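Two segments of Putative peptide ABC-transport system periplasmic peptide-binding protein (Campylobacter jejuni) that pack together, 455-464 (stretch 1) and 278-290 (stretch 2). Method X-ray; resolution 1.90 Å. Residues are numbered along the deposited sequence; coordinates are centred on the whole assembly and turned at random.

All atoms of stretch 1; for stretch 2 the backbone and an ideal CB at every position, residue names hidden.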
# COMPACT_ATOMS: atom_id res chain seq x y z
N ILE A 455 8.66 -15.07 -2.83
CA ILE A 455 9.47 -15.36 -1.64
C ILE A 455 9.24 -14.20 -0.65
O ILE A 455 9.63 -13.06 -0.96
CB ILE A 455 10.97 -15.43 -1.88
CG1 ILE A 455 11.29 -16.51 -2.93
CG2 ILE A 455 11.64 -15.72 -0.58
CD1 ILE A 455 12.78 -16.57 -3.25
N PHE A 456 8.53 -14.45 0.46
CA PHE A 456 8.33 -13.36 1.44
C PHE A 456 9.64 -13.15 2.18
O PHE A 456 10.29 -14.12 2.54
CB PHE A 456 7.23 -13.67 2.42
CG PHE A 456 5.86 -13.46 1.87
CD1 PHE A 456 5.16 -12.28 2.15
CD2 PHE A 456 5.26 -14.41 1.09
CE1 PHE A 456 3.88 -12.06 1.67
CE2 PHE A 456 3.93 -14.18 0.57
CZ PHE A 456 3.27 -13.00 0.89
N LEU A 457 10.02 -11.91 2.42
CA LEU A 457 11.34 -11.66 3.02
C LEU A 457 11.20 -11.00 4.39
O LEU A 457 11.57 -11.60 5.39
CB LEU A 457 12.17 -10.81 2.07
CG LEU A 457 12.46 -11.54 0.75
CD1 LEU A 457 12.98 -10.53 -0.31
CD2 LEU A 457 13.52 -12.62 1.01
N ALA A 458 10.65 -9.78 4.46
CA ALA A 458 10.63 -9.11 5.75
C ALA A 458 9.53 -8.03 5.85
O ALA A 458 9.19 -7.38 4.86
CB ALA A 458 11.97 -8.48 6.03
N TYR A 459 9.02 -7.85 7.06
CA TYR A 459 8.17 -6.70 7.42
C TYR A 459 9.07 -5.56 7.91
O TYR A 459 10.03 -5.81 8.63
CB TYR A 459 7.17 -7.08 8.50
CG TYR A 459 5.95 -7.80 7.96
CD1 TYR A 459 4.76 -7.12 7.72
CD2 TYR A 459 5.97 -9.17 7.75
CE1 TYR A 459 3.61 -7.79 7.25
CE2 TYR A 459 4.83 -9.85 7.26
CZ TYR A 459 3.66 -9.17 7.02
OH TYR A 459 2.55 -9.84 6.55
N LEU A 460 8.79 -4.33 7.47
CA LEU A 460 9.65 -3.18 7.76
C LEU A 460 9.14 -2.24 8.86
O LEU A 460 7.92 -2.00 8.99
CB LEU A 460 9.83 -2.37 6.49
CG LEU A 460 10.25 -3.11 5.25
CD1 LEU A 460 10.34 -2.09 4.13
CD2 LEU A 460 11.65 -3.79 5.49
N ASP A 461 10.07 -1.73 9.67
CA ASP A 461 9.79 -0.51 10.42
C ASP A 461 10.22 0.65 9.55
O ASP A 461 11.04 0.50 8.65
CB ASP A 461 10.53 -0.43 11.75
CG ASP A 461 9.89 -1.24 12.81
OD1 ASP A 461 8.85 -1.85 12.52
OD2 ASP A 461 10.41 -1.23 13.95
N PHE A 462 9.68 1.82 9.85
CA PHE A 462 10.08 3.00 9.10
C PHE A 462 10.70 3.99 10.05
O PHE A 462 10.33 4.07 11.22
CB PHE A 462 8.89 3.62 8.35
CG PHE A 462 8.56 2.88 7.09
CD1 PHE A 462 9.22 3.19 5.91
CD2 PHE A 462 7.60 1.89 7.08
CE1 PHE A 462 8.97 2.50 4.73
CE2 PHE A 462 7.34 1.17 5.89
CZ PHE A 462 8.01 1.49 4.72
N ALA A 463 11.66 4.74 9.52
CA ALA A 463 12.30 5.79 10.30
C ALA A 463 11.86 7.14 9.76
O ALA A 463 12.25 7.54 8.66
CB ALA A 463 13.86 5.64 10.26
N LEU A 464 11.02 7.84 10.53
CA LEU A 464 10.66 9.21 10.18
C LEU A 464 11.72 10.14 10.71
O LEU A 464 11.86 10.33 11.94
CB LEU A 464 9.27 9.59 10.74
CG LEU A 464 8.86 11.06 10.56
CD1 LEU A 464 9.07 11.56 9.13
CD2 LEU A 464 7.38 11.22 10.99
N UNK A 278 17.68 -5.16 12.31
CA UNK A 278 16.53 -5.29 13.21
C UNK A 278 15.55 -4.07 13.17
O UNK A 278 14.88 -3.74 14.16
CB UNK A 278 17.04 -5.48 14.64
N UNK A 279 15.53 -3.40 12.02
CA UNK A 279 14.45 -2.49 11.65
C UNK A 279 13.43 -3.27 10.83
O UNK A 279 12.74 -2.73 9.94
CB UNK A 279 14.98 -1.28 10.87
N UNK A 280 13.34 -4.57 11.12
CA UNK A 280 12.51 -5.48 10.31
C UNK A 280 12.28 -6.80 11.05
O UNK A 280 13.00 -7.11 12.00
CB UNK A 280 13.17 -5.75 8.95
N UNK A 281 11.29 -7.57 10.61
CA UNK A 281 11.17 -8.92 11.12
C UNK A 281 10.90 -9.83 9.91
O UNK A 281 10.42 -9.38 8.87
CB UNK A 281 10.07 -9.03 12.17
N UNK A 282 11.33 -11.09 10.04
CA UNK A 282 11.16 -12.05 8.94
C UNK A 282 9.68 -12.21 8.57
O UNK A 282 8.85 -12.38 9.47
CB UNK A 282 11.75 -13.41 9.32
N UNK A 283 9.37 -12.13 7.27
CA UNK A 283 8.04 -12.34 6.73
C UNK A 283 7.88 -13.73 6.10
O UNK A 283 8.81 -14.27 5.49
CB UNK A 283 7.73 -11.26 5.69
N UNK A 284 6.67 -14.27 6.21
CA UNK A 284 6.30 -15.56 5.64
C UNK A 284 4.98 -15.48 4.91
O UNK A 284 4.72 -16.27 4.01
CB UNK A 284 6.23 -16.63 6.73
N UNK A 285 4.14 -14.54 5.29
CA UNK A 285 2.87 -14.38 4.57
C UNK A 285 2.35 -12.93 4.71
O UNK A 285 2.98 -12.13 5.40
CB UNK A 285 1.83 -15.37 5.10
N UNK A 286 1.26 -12.56 4.02
CA UNK A 286 1.04 -11.11 3.86
C UNK A 286 0.12 -10.47 4.90
O UNK A 286 -0.21 -9.27 4.81
CB UNK A 286 0.46 -10.84 2.47
N UNK A 287 -0.22 -11.23 5.94
CA UNK A 287 -1.16 -10.72 6.93
C UNK A 287 -0.66 -10.84 8.37
O UNK A 287 -1.47 -11.01 9.29
CB UNK A 287 -2.49 -11.46 6.79
N UNK A 288 0.66 -10.72 8.58
CA UNK A 288 1.27 -10.99 9.90
C UNK A 288 1.18 -9.83 10.92
O UNK A 288 1.65 -9.95 12.07
CB UNK A 288 2.74 -11.35 9.70
N UNK A 289 0.57 -8.73 10.49
CA UNK A 289 0.24 -7.66 11.42
C UNK A 289 -1.28 -7.46 11.49
O UNK A 289 -1.76 -6.49 12.10
CB UNK A 289 0.93 -6.36 11.00
N UNK A 290 -2.01 -8.44 10.97
CA UNK A 290 -3.48 -8.43 10.97
C UNK A 290 -4.14 -9.31 12.04
O UNK A 290 -3.54 -10.29 12.48
CB UNK A 290 -3.98 -8.88 9.59

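Position 278 has positive phi and psi (57/28), and its CB finds nothing of stretch 1 within 5.5 Å. Glycine, asparagine or aspartate would suit. It is Asp278, poorly ordered.

At 279 the backbone O accepts from Asp461 N (2.9 Å). The CB points sideways, 4.6 Å from Asp461 CB, and a long side chain could run on towards Ala463. Aromatic or long aliphatic residues would fit. Tyr279 CD1 lies 3.4 Å from Asp461 CB and its CE1 3.9 Å from Ala463 CB, while Phe462 O sits at the ring edge.

Position 280 is an extended, non-hydrogen-bonded partner of Leu460. Its ideal CB is only 3.2 Å from Tyr459 O, which favours something small. Ala280 CB lies 4.2 Å from Ala458 CB.

Position 281 pairs with Tyr459 through two backbone hydrogen bonds, N to Tyr459 O (2.9 Å) and O to Tyr459 N (2.8 Å). Its CB shares the sheet face of the Tyr459 side chain, so an aromatic or branched aliphatic would suit. It is Phe281, chi1 p. Tyr459 CB sits over its ring face. The Phe281 and Tyr459 rings are nearly parallel but slid apart, with centroids 4.7 Å apart.

At 282 the CB points away, and many residues would do. It is Val282.

At 283, N donates to Leu457 O (2.9 Å). The CB points toward stretch 1, 3.4 Å from Tyr459 CD2, so a small residue is expected. Ala283 CB also lies 4.1 Å from Phe456 CB.

The CB atoms of 284 and 285 point away, leaving the choice wide. The backbone O of Asn284 lies 3.5 Å from Phe456 CD2. His285 lays its CA over the Phe456 ring face, and its O accepts from Tyr459 OH (2.6 Å).

At 286 the CB is 3.7 Å from Phe456 CE1, and phi is -95°. Proline or a compact apolar residue would suit. Pro286 CB packs against Phe456 CE1.

At 287 the CB points away, so many residues would do. Leu287 begins a type I turn that ends at 290.

At 288, N donates to Tyr459 OH (2.9 Å). The ideal CB of 288 is 3.5 Å from Tyr459 OH. A flexible polar residue could pass the ring. Glu288 OE1 reaches the ring edge and accepts from Asn284 N (2.6 Å) and His285 N (3.0 Å), bracing the loop.

At 289 the CB points toward Tyr459, with Asp461 further on. A long basic residue is attractive. Arg289 NH2 stays 4.1 Å from Asp461 OD1, beyond a salt bridge, but a water links them.

Position 290 is out of reach, leaving the choice open. Ser290 N bonds back to Leu287 O.

Stretch 2 278-290: DYAFVANHPLERS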
# COMPACT_ATOMS: atom_id res chain seq x y z
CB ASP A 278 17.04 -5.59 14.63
CG ASP A 278 17.82 -6.93 14.70
OD1 ASP A 278 17.32 -7.93 14.13
OD2 ASP A 278 18.92 -6.97 15.30
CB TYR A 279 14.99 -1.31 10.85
CG TYR A 279 14.77 0.01 11.53
CD1 TYR A 279 13.68 0.81 11.19
CD2 TYR A 279 15.64 0.46 12.52
CE1 TYR A 279 13.46 2.03 11.81
CE2 TYR A 279 15.43 1.70 13.15
CZ TYR A 279 14.33 2.48 12.78
OH TYR A 279 14.09 3.70 13.38
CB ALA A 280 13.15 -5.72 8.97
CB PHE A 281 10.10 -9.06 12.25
CG PHE A 281 8.63 -9.04 11.82
CD1 PHE A 281 8.00 -10.19 11.30
CD2 PHE A 281 7.82 -7.91 12.09
CE1 PHE A 281 6.62 -10.16 10.95
CE2 PHE A 281 6.45 -7.88 11.77
CZ PHE A 281 5.85 -8.99 11.20
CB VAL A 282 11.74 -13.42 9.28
CG1 VAL A 282 11.48 -14.41 8.11
CG2 VAL A 282 13.25 -13.31 9.62
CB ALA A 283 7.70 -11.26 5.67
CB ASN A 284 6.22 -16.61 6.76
CG ASN A 284 7.57 -17.14 7.14
OD1 ASN A 284 8.31 -17.62 6.28
ND2 ASN A 284 7.91 -17.05 8.45
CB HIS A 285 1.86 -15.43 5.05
CG HIS A 285 1.21 -15.14 6.37
ND1 HIS A 285 0.32 -14.10 6.56
CD2 HIS A 285 1.24 -15.82 7.54
CE1 HIS A 285 -0.12 -14.12 7.80
NE2 HIS A 285 0.42 -15.16 8.42
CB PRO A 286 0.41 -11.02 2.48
CG PRO A 286 -0.40 -12.26 2.39
CD PRO A 286 0.28 -13.32 3.23
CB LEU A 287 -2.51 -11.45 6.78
CG LEU A 287 -3.31 -11.16 5.51
CD1 LEU A 287 -4.47 -12.11 5.40
CD2 LEU A 287 -3.83 -9.72 5.53
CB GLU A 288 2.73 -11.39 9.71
CG GLU A 288 2.83 -12.71 8.93
CD GLU A 288 4.22 -13.30 8.94
OE1 GLU A 288 4.88 -13.25 7.87
OE2 GLU A 288 4.64 -13.79 10.01
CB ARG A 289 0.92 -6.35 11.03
CG ARG A 289 2.40 -6.31 11.41
CD ARG A 289 2.76 -4.93 11.94
NE ARG A 289 4.21 -4.82 12.08
CZ ARG A 289 4.86 -4.94 13.23
NH1 ARG A 289 4.18 -5.15 14.36
NH2 ARG A 289 6.19 -4.83 13.27
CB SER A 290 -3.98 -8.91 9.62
OG SER A 290 -5.40 -8.96 9.64
O HOH W 1 6.96 -2.98 11.26
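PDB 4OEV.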